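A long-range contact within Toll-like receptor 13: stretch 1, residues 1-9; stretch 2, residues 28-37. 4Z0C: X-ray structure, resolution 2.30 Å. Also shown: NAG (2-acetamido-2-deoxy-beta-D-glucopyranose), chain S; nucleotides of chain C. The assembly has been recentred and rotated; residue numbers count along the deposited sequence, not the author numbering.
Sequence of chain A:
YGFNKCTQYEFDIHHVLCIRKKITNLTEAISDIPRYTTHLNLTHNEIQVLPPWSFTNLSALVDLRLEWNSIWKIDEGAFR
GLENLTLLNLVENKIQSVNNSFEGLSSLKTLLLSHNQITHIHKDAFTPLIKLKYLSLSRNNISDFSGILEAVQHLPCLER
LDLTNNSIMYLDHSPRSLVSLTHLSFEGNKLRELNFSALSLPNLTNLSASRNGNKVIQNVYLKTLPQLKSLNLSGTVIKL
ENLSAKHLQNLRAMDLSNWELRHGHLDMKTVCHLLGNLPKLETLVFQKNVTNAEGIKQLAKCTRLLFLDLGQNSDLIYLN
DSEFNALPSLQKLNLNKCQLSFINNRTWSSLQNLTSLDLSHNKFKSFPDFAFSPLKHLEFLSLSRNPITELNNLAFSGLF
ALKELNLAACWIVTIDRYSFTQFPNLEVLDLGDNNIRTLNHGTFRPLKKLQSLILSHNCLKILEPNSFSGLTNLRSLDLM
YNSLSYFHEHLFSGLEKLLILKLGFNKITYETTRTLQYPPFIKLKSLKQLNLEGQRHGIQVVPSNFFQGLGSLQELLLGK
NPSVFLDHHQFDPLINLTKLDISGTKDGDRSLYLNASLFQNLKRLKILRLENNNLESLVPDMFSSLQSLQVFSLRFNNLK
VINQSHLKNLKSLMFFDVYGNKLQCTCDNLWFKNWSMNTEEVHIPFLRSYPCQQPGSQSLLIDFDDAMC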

# COMPACT_ATOMS: atom_id res chain seq x y z
N TYR A 1 1.56 16.51 38.92
CA TYR A 1 2.49 15.50 38.46
C TYR A 1 2.38 15.37 36.95
O TYR A 1 1.78 14.45 36.38
CB TYR A 1 2.26 14.18 39.17
CG TYR A 1 3.25 13.09 38.89
CD1 TYR A 1 4.48 13.34 38.27
CD2 TYR A 1 2.93 11.78 39.21
CE1 TYR A 1 5.37 12.30 38.01
CE2 TYR A 1 3.78 10.75 38.95
CZ TYR A 1 4.99 11.00 38.36
OH TYR A 1 5.78 9.92 38.14
N GLY A 2 3.00 16.36 36.31
CA GLY A 2 3.13 16.44 34.88
C GLY A 2 4.02 17.65 34.78
O GLY A 2 3.92 18.55 35.62
N PHE A 3 4.88 17.68 33.78
CA PHE A 3 5.82 18.77 33.63
C PHE A 3 5.39 19.62 32.45
O PHE A 3 4.33 19.39 31.86
CB PHE A 3 7.23 18.23 33.42
CG PHE A 3 7.53 16.98 34.22
CD1 PHE A 3 7.20 16.89 35.56
CD2 PHE A 3 8.14 15.89 33.62
CE1 PHE A 3 7.48 15.74 36.29
CE2 PHE A 3 8.43 14.73 34.34
CZ PHE A 3 8.10 14.66 35.67
N ASN A 4 6.21 20.60 32.09
CA ASN A 4 5.87 21.52 31.01
C ASN A 4 6.43 21.06 29.66
O ASN A 4 5.66 20.77 28.74
CB ASN A 4 6.36 22.93 31.33
CG ASN A 4 6.19 23.90 30.17
OD1 ASN A 4 5.37 23.69 29.27
ND2 ASN A 4 6.96 24.98 30.20
N LYS A 5 7.75 21.02 29.54
CA LYS A 5 8.42 20.71 28.28
C LYS A 5 8.80 19.24 28.12
O LYS A 5 9.00 18.77 27.01
CB LYS A 5 9.67 21.57 28.13
CG LYS A 5 9.64 22.51 26.94
CD LYS A 5 8.87 23.77 27.24
CE LYS A 5 9.05 24.77 26.12
NZ LYS A 5 8.18 25.97 26.29
N CYS A 6 8.86 18.51 29.23
CA CYS A 6 9.39 17.15 29.28
C CYS A 6 8.33 16.16 29.72
O CYS A 6 7.36 16.53 30.39
CB CYS A 6 10.53 17.08 30.31
SG CYS A 6 11.98 18.12 30.02
N THR A 7 8.54 14.88 29.43
CA THR A 7 7.64 13.86 29.97
C THR A 7 8.43 12.70 30.51
O THR A 7 9.56 12.45 30.11
CB THR A 7 6.61 13.32 28.91
OG1 THR A 7 5.80 12.30 29.50
CG2 THR A 7 7.32 12.73 27.68
N GLN A 8 7.84 11.98 31.46
CA GLN A 8 8.41 10.71 31.87
C GLN A 8 8.10 9.62 30.85
O GLN A 8 7.13 9.70 30.10
CB GLN A 8 7.94 10.31 33.27
CG GLN A 8 8.66 11.08 34.40
CD GLN A 8 8.14 10.76 35.79
OE1 GLN A 8 8.72 11.17 36.78
NE2 GLN A 8 7.03 10.02 35.87
N TYR A 9 8.98 8.63 30.80
CA TYR A 9 8.78 7.43 30.01
C TYR A 9 7.75 6.54 30.70
O TYR A 9 7.81 6.31 31.88
CB TYR A 9 10.13 6.71 29.85
CG TYR A 9 10.08 5.33 29.24
CD1 TYR A 9 9.41 5.08 28.03
CD2 TYR A 9 10.74 4.27 29.85
CE1 TYR A 9 9.38 3.80 27.48
CE2 TYR A 9 10.73 3.00 29.30
CZ TYR A 9 10.06 2.77 28.12
OH TYR A 9 10.08 1.48 27.61
C1 NAG S . 16.67 31.16 31.06
C2 NAG S . 17.69 32.29 30.84
C3 NAG S . 18.00 33.09 32.11
C4 NAG S . 16.74 33.41 32.93
C5 NAG S . 15.89 32.15 33.10
C6 NAG S . 14.62 32.43 33.91
C7 NAG S . 19.31 32.00 29.03
C8 NAG S . 20.18 30.97 28.37
N2 NAG S . 18.93 31.76 30.29
O3 NAG S . 18.63 34.31 31.76
O4 NAG S . 17.10 33.95 34.19
O5 NAG S . 15.56 31.60 31.84
O6 NAG S . 13.89 33.52 33.40
O7 NAG S . 18.98 33.01 28.40
P A C 6 6.87 2.68 23.28
OP1 A C 6 7.92 1.70 22.89
OP2 A C 6 5.75 2.15 24.09
O5' A C 6 7.59 3.90 24.01
C5' A C 6 6.86 5.05 24.44
C4' A C 6 7.70 6.31 24.33
O4' A C 6 8.90 6.16 25.15
C3' A C 6 8.21 6.62 22.93
O3' A C 6 8.37 8.03 22.82
C2' A C 6 9.58 5.95 22.91
O2' A C 6 10.48 6.47 21.96
C1' A C 6 10.07 6.20 24.33
N9 A C 6 10.97 5.19 24.87
C8 A C 6 10.99 3.83 24.61
N7 A C 6 11.90 3.17 25.32
C5 A C 6 12.50 4.15 26.11
C6 A C 6 13.51 4.10 27.09
N6 A C 6 14.14 2.98 27.45
N1 A C 6 13.87 5.25 27.70
C2 A C 6 13.23 6.38 27.34
N3 A C 6 12.26 6.56 26.44
C4 A C 6 11.93 5.39 25.85
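Stretch 2 28-37: EAISDIPRYT

Stretch 2 enters in a helix that begins earlier in the chain, and continues through two type I beta turns, Ile30 to Ile33 and Pro34 to Thr37. Glu28 makes no contact with stretch 1; Glu28 CG lies 3.4 Å from O5 of the NAG. Ala29 is the first residue to touch. Ala29 CA is 5.8 Å from Lys5 CA, Ala29 CB is 4.4 Å from Lys5 CB, and Ala29 O is 3.9 Å from Cys6 SG.

Asp32 turns toward stretch 1. Asp32 CA lies 6.0 Å from Phe3 CA, so with Ala29 nearest Lys5 the chains run in opposite senses here. Asp32 OD2 accepts a hydrogen bond from Asn4 N at 3.1 Å, which ties the side chain to the backbone there. Asp32 O lies 3.4 Å from Phe3 CD1. Asp32 OD1 is buried without a polar partner. Ile33 places CG2 over one face of the Phe3 ring, 4.1 Å from Phe3 CD2, and also 4.1 Å from Cys6 CB. Pro34 packs tightly, with CD 3.3 Å from Phe3 CZ, so Phe3 touches three successive residues.

Arg35 is out of reach. The Tyr36 side chain reaches back, and Tyr36 OH donates a hydrogen bond to Gln8 OE1 at 2.9 Å. Gln8 NE2 in turn donates to Tyr1 OH at 2.6 Å.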

# COMPACT_ATOMS: atom_id res chain seq x y z
N GLU A 28 15.29 26.53 32.49
CA GLU A 28 13.84 26.59 32.59
C GLU A 28 13.19 25.25 32.25
O GLU A 28 12.39 24.73 33.02
CB GLU A 28 13.26 27.69 31.70
CG GLU A 28 13.39 29.08 32.31
CD GLU A 28 12.95 29.12 33.78
OE1 GLU A 28 13.83 29.06 34.67
OE2 GLU A 28 11.73 29.23 34.04
N ALA A 29 13.58 24.69 31.11
CA ALA A 29 13.00 23.44 30.63
C ALA A 29 13.08 22.31 31.66
O ALA A 29 12.14 21.55 31.83
CB ALA A 29 13.65 23.03 29.32
N ILE A 30 14.19 22.18 32.37
CA ILE A 30 14.29 21.07 33.31
C ILE A 30 13.94 21.41 34.77
O ILE A 30 14.04 20.54 35.64
CB ILE A 30 15.67 20.41 33.25
CG1 ILE A 30 16.75 21.38 33.73
CG2 ILE A 30 15.97 19.99 31.83
CD1 ILE A 30 18.16 20.93 33.39
N SER A 31 13.50 22.63 35.03
CA SER A 31 13.27 23.10 36.42
C SER A 31 12.16 22.36 37.18
O SER A 31 12.16 22.32 38.42
CB SER A 31 12.99 24.61 36.45
OG SER A 31 11.79 24.92 35.75
N ASP A 32 11.21 21.78 36.45
CA ASP A 32 10.08 21.11 37.10
C ASP A 32 10.17 19.58 37.12
O ASP A 32 9.20 18.93 37.48
CB ASP A 32 8.77 21.56 36.47
CG ASP A 32 8.77 21.41 34.97
OD1 ASP A 32 9.68 20.75 34.44
OD2 ASP A 32 7.86 21.97 34.31
N ILE A 33 11.31 19.02 36.75
CA ILE A 33 11.42 17.56 36.66
C ILE A 33 11.99 16.94 37.94
O ILE A 33 12.75 17.60 38.66
CB ILE A 33 12.18 17.10 35.37
CG1 ILE A 33 13.68 17.24 35.51
CG2 ILE A 33 11.66 17.86 34.14
CD1 ILE A 33 14.43 16.72 34.30
N PRO A 34 11.63 15.67 38.24
CA PRO A 34 11.95 15.08 39.55
C PRO A 34 13.44 14.93 39.84
O PRO A 34 14.29 14.78 38.95
CB PRO A 34 11.29 13.69 39.49
CG PRO A 34 10.27 13.79 38.41
CD PRO A 34 10.88 14.72 37.40
N ARG A 35 13.75 14.95 41.13
CA ARG A 35 15.12 14.81 41.58
C ARG A 35 15.61 13.37 41.42
O ARG A 35 16.81 13.11 41.42
CB ARG A 35 15.26 15.28 43.04
CG ARG A 35 14.88 16.75 43.26
CD ARG A 35 14.93 17.13 44.74
NE ARG A 35 16.07 18.00 45.04
CZ ARG A 35 17.30 17.56 45.26
NH1 ARG A 35 18.28 18.42 45.51
NH2 ARG A 35 17.56 16.26 45.22
N TYR A 36 14.67 12.42 41.28
CA TYR A 36 15.05 11.01 41.13
C TYR A 36 15.35 10.59 39.68
O TYR A 36 15.55 9.41 39.38
CB TYR A 36 13.99 10.08 41.76
CG TYR A 36 12.60 10.23 41.19
CD1 TYR A 36 12.32 9.86 39.87
CD2 TYR A 36 11.53 10.67 41.97
CE1 TYR A 36 11.05 9.98 39.33
CE2 TYR A 36 10.25 10.79 41.45
CZ TYR A 36 10.02 10.44 40.12
OH TYR A 36 8.76 10.55 39.58
N THR A 37 15.37 11.57 38.78
CA THR A 37 15.60 11.33 37.36
C THR A 37 17.00 10.78 37.09
O THR A 37 18.00 11.41 37.41
CB THR A 37 15.38 12.64 36.55
OG1 THR A 37 14.01 13.05 36.70
CG2 THR A 37 15.67 12.45 35.07